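Local coordinates for viral structural protein 4 (Bombyx mori cytoplasmic polyhedrosis virus, PDB 6TZ0) that binds GTP through a P-loop-like site and probably serves as the nucleoside-triphosphatase partner of the viral RNA-dependent RNA polymerase during transcription, at residues B[53-57]-B[171-175]; B[284-288]-B[306-310]. One frame throughout, in Å; residues are numbered along the deposited sequence.

Interaction 1: residues B[53-57]-B[171-175]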
# COMPACT_ATOMS: atom_id res chain seq x y z
N HIS B 53 -36.98 10.42 -22.74
CA HIS B 53 -35.63 9.96 -23.12
C HIS B 53 -34.86 11.03 -23.88
O HIS B 53 -33.67 11.25 -23.62
CB HIS B 53 -35.70 8.71 -23.98
CG HIS B 53 -35.97 7.45 -23.22
ND1 HIS B 53 -37.24 6.96 -23.02
CD2 HIS B 53 -35.13 6.56 -22.65
CE1 HIS B 53 -37.17 5.83 -22.34
NE2 HIS B 53 -35.90 5.57 -22.09
N SER B 54 -35.53 11.71 -24.82
CA SER B 54 -34.86 12.76 -25.59
C SER B 54 -34.45 13.93 -24.71
O SER B 54 -33.32 14.44 -24.82
CB SER B 54 -35.78 13.24 -26.70
OG SER B 54 -36.11 12.18 -27.58
N MET B 55 -35.34 14.34 -23.80
CA MET B 55 -35.04 15.44 -22.88
C MET B 55 -33.90 15.08 -21.93
O MET B 55 -33.03 15.92 -21.66
CB MET B 55 -36.30 15.80 -22.10
CG MET B 55 -36.19 16.97 -21.17
SD MET B 55 -35.95 18.55 -21.98
CE MET B 55 -37.59 18.82 -22.62
N LEU B 56 -33.87 13.83 -21.45
CA LEU B 56 -32.80 13.40 -20.56
C LEU B 56 -31.45 13.35 -21.26
O LEU B 56 -30.44 13.72 -20.66
CB LEU B 56 -33.13 12.04 -19.96
CG LEU B 56 -34.11 12.00 -18.80
CD1 LEU B 56 -34.42 10.58 -18.45
CD2 LEU B 56 -33.48 12.69 -17.63
N ALA B 57 -31.42 12.89 -22.51
CA ALA B 57 -30.17 12.89 -23.26
C ALA B 57 -29.67 14.30 -23.52
O ALA B 57 -28.46 14.57 -23.41
CB ALA B 57 -30.34 12.13 -24.57
N TYR B 171 -27.42 7.93 -18.39
CA TYR B 171 -28.32 8.70 -17.54
C TYR B 171 -29.43 7.83 -16.95
O TYR B 171 -29.87 8.08 -15.82
CB TYR B 171 -28.89 9.89 -18.33
CG TYR B 171 -29.52 9.56 -19.67
CD1 TYR B 171 -30.85 9.18 -19.77
CD2 TYR B 171 -28.77 9.64 -20.84
CE1 TYR B 171 -31.41 8.87 -20.99
CE2 TYR B 171 -29.33 9.34 -22.06
CZ TYR B 171 -30.65 8.96 -22.12
OH TYR B 171 -31.21 8.65 -23.34
N ILE B 172 -29.85 6.79 -17.66
CA ILE B 172 -30.80 5.84 -17.08
C ILE B 172 -30.16 5.06 -15.94
O ILE B 172 -30.80 4.83 -14.90
CB ILE B 172 -31.37 4.93 -18.19
CG1 ILE B 172 -32.09 5.76 -19.24
CG2 ILE B 172 -32.34 3.91 -17.62
CD1 ILE B 172 -33.26 6.54 -18.70
N ASN B 173 -28.89 4.69 -16.09
CA ASN B 173 -28.15 4.06 -15.00
C ASN B 173 -27.99 4.99 -13.81
O ASN B 173 -27.96 4.53 -12.67
CB ASN B 173 -26.76 3.62 -15.47
CG ASN B 173 -26.81 2.42 -16.37
OD1 ASN B 173 -27.56 1.49 -16.14
ND2 ASN B 173 -25.98 2.43 -17.41
N GLN B 174 -27.87 6.29 -14.06
CA GLN B 174 -27.85 7.26 -12.97
C GLN B 174 -29.20 7.34 -12.27
O GLN B 174 -29.27 7.59 -11.07
CB GLN B 174 -27.45 8.63 -13.51
CG GLN B 174 -26.05 8.64 -14.08
CD GLN B 174 -25.72 9.91 -14.82
OE1 GLN B 174 -26.51 10.85 -14.85
NE2 GLN B 174 -24.59 9.91 -15.50
N LEU B 175 -30.29 7.12 -13.01
CA LEU B 175 -31.62 7.14 -12.40
C LEU B 175 -31.98 5.86 -11.66
O LEU B 175 -32.87 5.90 -10.81
CB LEU B 175 -32.69 7.39 -13.46
CG LEU B 175 -32.64 8.74 -14.15
CD1 LEU B 175 -33.68 8.76 -15.23
CD2 LEU B 175 -32.87 9.83 -13.14
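The crossing of helix 41-60 with helix 170-176 is made chiefly by Tyr-171, whose ring reaches across to lie beside Leu-56 and Ala-57. The axes of the two segments run close to perpendicular, at 98°, and come no closer than 11.3 Å, a separation bridged by side chains. Tyr-171 has its CG placed between its own backbone N and carbonyl carbon (chi1 52°), and from there the ring extends toward the backbone of 53-57. The ring and the Leu-56 side chain meet obliquely, Leu-56 CB lying 3.7 Å from Tyr-171 CD1. Further along the ring, Ala-57 CB comes within 3.9 Å of Tyr-171 CE2. One face of the ring is turned to the backbone at Leu-56 and Ala-57: Leu-56 O and Ala-57 N lie over it, the nitrogen 4.0 Å above the plane and displaced toward the rim. Within this helical N-terminal part of the chain, helix 70-79 packs on the same junction, its Tyr-73 touching both Leu-56 and Leu-175, while Met-141 of helix 136-146 also reaches Leu-56. Leu-56 and Leu-175 approach end to end, with Leu-56 CD1 and Leu-175 CD1 3.8 Å apart. Ile-172 adds its CD1, 4.2 Å from Leu-56 CD1, and it also nears the His-53 ring. That imidazole has the Tyr-171 hydroxyl at its edge, near the ring plane, but its ND1 is hydrogen-bonded to Ala-49 O, within its own helix. Beyond the apolar crossing, Asn-173 and Gln-174 of helix 170-176 pack on Arg-461 and Arg-458 of the RNA-dependent RNA polymerase chain.

Interaction 2: residues B[284-288]-B[306-310]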
# COMPACT_ATOMS: atom_id res chain seq x y z
N ASP B 284 -31.99 -38.45 -32.88
CA ASP B 284 -30.60 -38.60 -33.26
C ASP B 284 -29.71 -38.77 -32.04
O ASP B 284 -30.02 -38.31 -30.94
CB ASP B 284 -30.12 -37.39 -34.07
CG ASP B 284 -30.70 -37.36 -35.46
OD1 ASP B 284 -31.03 -38.44 -35.99
OD2 ASP B 284 -30.82 -36.26 -36.04
N ASP B 285 -28.59 -39.43 -32.26
CA ASP B 285 -27.65 -39.80 -31.21
C ASP B 285 -26.84 -38.58 -30.79
O ASP B 285 -26.72 -37.60 -31.52
CB ASP B 285 -26.75 -40.92 -31.72
CG ASP B 285 -25.96 -41.59 -30.62
OD1 ASP B 285 -26.56 -42.37 -29.85
OD2 ASP B 285 -24.74 -41.33 -30.53
N TYR B 286 -26.29 -38.65 -29.58
CA TYR B 286 -25.45 -37.58 -29.07
C TYR B 286 -24.12 -37.49 -29.80
O TYR B 286 -23.57 -36.40 -29.96
CB TYR B 286 -25.22 -37.78 -27.57
CG TYR B 286 -24.35 -36.76 -26.89
CD1 TYR B 286 -24.82 -35.49 -26.61
CD2 TYR B 286 -23.05 -37.07 -26.51
CE1 TYR B 286 -24.02 -34.56 -25.97
CE2 TYR B 286 -22.25 -36.16 -25.88
CZ TYR B 286 -22.74 -34.90 -25.61
OH TYR B 286 -21.94 -33.98 -24.98
N LEU B 287 -23.59 -38.63 -30.27
CA LEU B 287 -22.31 -38.61 -30.96
C LEU B 287 -22.43 -38.17 -32.41
O LEU B 287 -21.43 -37.74 -32.99
CB LEU B 287 -21.66 -39.99 -30.89
CG LEU B 287 -21.26 -40.38 -29.48
CD1 LEU B 287 -20.71 -41.79 -29.45
CD2 LEU B 287 -20.27 -39.40 -28.91
N LYS B 288 -23.60 -38.29 -33.01
CA LYS B 288 -23.85 -37.66 -34.29
C LYS B 288 -23.82 -36.15 -34.13
O LYS B 288 -24.49 -35.61 -33.24
CB LYS B 288 -25.20 -38.10 -34.85
CG LYS B 288 -25.54 -37.50 -36.19
CD LYS B 288 -26.84 -38.06 -36.72
CE LYS B 288 -27.19 -37.45 -38.06
NZ LYS B 288 -28.46 -38.01 -38.60
N GLY B 306 -26.77 -35.17 -16.25
CA GLY B 306 -26.43 -36.49 -16.74
C GLY B 306 -26.51 -36.72 -18.24
O GLY B 306 -27.08 -37.72 -18.68
N ILE B 307 -25.94 -35.81 -19.02
CA ILE B 307 -25.79 -36.04 -20.45
C ILE B 307 -24.70 -37.09 -20.66
O ILE B 307 -23.77 -37.22 -19.85
CB ILE B 307 -25.47 -34.71 -21.17
CG1 ILE B 307 -25.69 -34.79 -22.67
CG2 ILE B 307 -24.07 -34.20 -20.86
CD1 ILE B 307 -27.12 -34.83 -23.05
N SER B 308 -24.85 -37.90 -21.70
CA SER B 308 -23.92 -38.99 -21.94
C SER B 308 -23.93 -39.32 -23.42
O SER B 308 -24.65 -38.70 -24.21
CB SER B 308 -24.27 -40.22 -21.10
OG SER B 308 -25.51 -40.77 -21.48
N ALA B 309 -23.14 -40.32 -23.80
CA ALA B 309 -23.08 -40.75 -25.19
C ALA B 309 -24.33 -41.50 -25.63
O ALA B 309 -24.52 -41.69 -26.83
CB ALA B 309 -21.84 -41.63 -25.41
N ARG B 310 -25.17 -41.91 -24.69
CA ARG B 310 -26.40 -42.64 -24.98
C ARG B 310 -27.61 -41.72 -25.06
O ARG B 310 -28.74 -42.21 -25.12
CB ARG B 310 -26.63 -43.70 -23.91
CG ARG B 310 -25.55 -44.75 -23.88
CD ARG B 310 -25.88 -45.85 -22.90
NE ARG B 310 -26.00 -45.34 -21.53
CZ ARG B 310 -24.97 -45.19 -20.70
NH1 ARG B 310 -23.74 -45.49 -21.09
NH2 ARG B 310 -25.18 -44.72 -19.48
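Tyr-286 packs on the side chain of Ile-307 and on the backbone of Ser-308 and Ala-309, and this is the tight part of the contact between two loops. Its CG is anti to the backbone N (chi1 179°), which carries the ring across to the facing loop. Ring and isoleucine cross at about a right angle, with Tyr-286 CE1 3.7 Å from Ile-307 CG1. Nearer the root of the ring, the Ser-308 carbonyl oxygen comes in obliquely, 3.3 Å from Tyr-286 CG. This oxygen has a polar partner in its own loop, the hydroxyl of Ser-311. Ala-309 CA follows at 3.9 Å from Tyr-286 CD2. Both loops belong to the region of the four-stranded antiparallel sheet: loop 284-288 leads from strand 266-271 into helix 290-296. Loop 306-310 connects strand 297-299 to strand 313-319. Trp-260, on the neighbouring strand 255-261, meets the Tyr-286 ring edge-to-face, and Ile-510 and Asn-511 also touch the tyrosine. On the loose side, Leu-287 is exposed and barely touches, its CD1 4.2 Å from Ala-309 CB. Asp-285 is only partly exposed, and its carboxylate OD1 sits 3.7 Å from Ala-309 O, proximity between two oxygens without a bond. The carboxylate is instead engaged within its own loop, where Asp-285 OD2 accepts from Leu-287 N at 2.9 Å. This closes an Asx turn, the donor approaching 42° out of the carboxylate plane. The side chains of Tyr-286 and Ala-309 lie about 9 Å from those of Gly-358 and Arg-520 respectively, both GTP-binding residues in another structure of this protein; no GTP is bound to this chain here.

In the fold
Interactions 1 and 2 share no elements and do not touch. Their centres are 49 Å apart, on opposite sides of the chain's centre, and along the sequence the first closes before the second opens. Residues 53-57 and 171-175 form a buried helix crossing, whereas 284-288 and 306-310 join two irregular loops, partly buried, with Leu-287 at the exposed margin. In both, a tyrosine carries most of the contact and lies against backbone as well as aliphatic groups: a helix backbone with leucine and alanine in interaction 1, a loop carbonyl with Ile-307 in interaction 2. Interaction 1 lies away from the nucleotide site and beside the polymerase chain; interaction 2 lies nearer the GTP-binding residues.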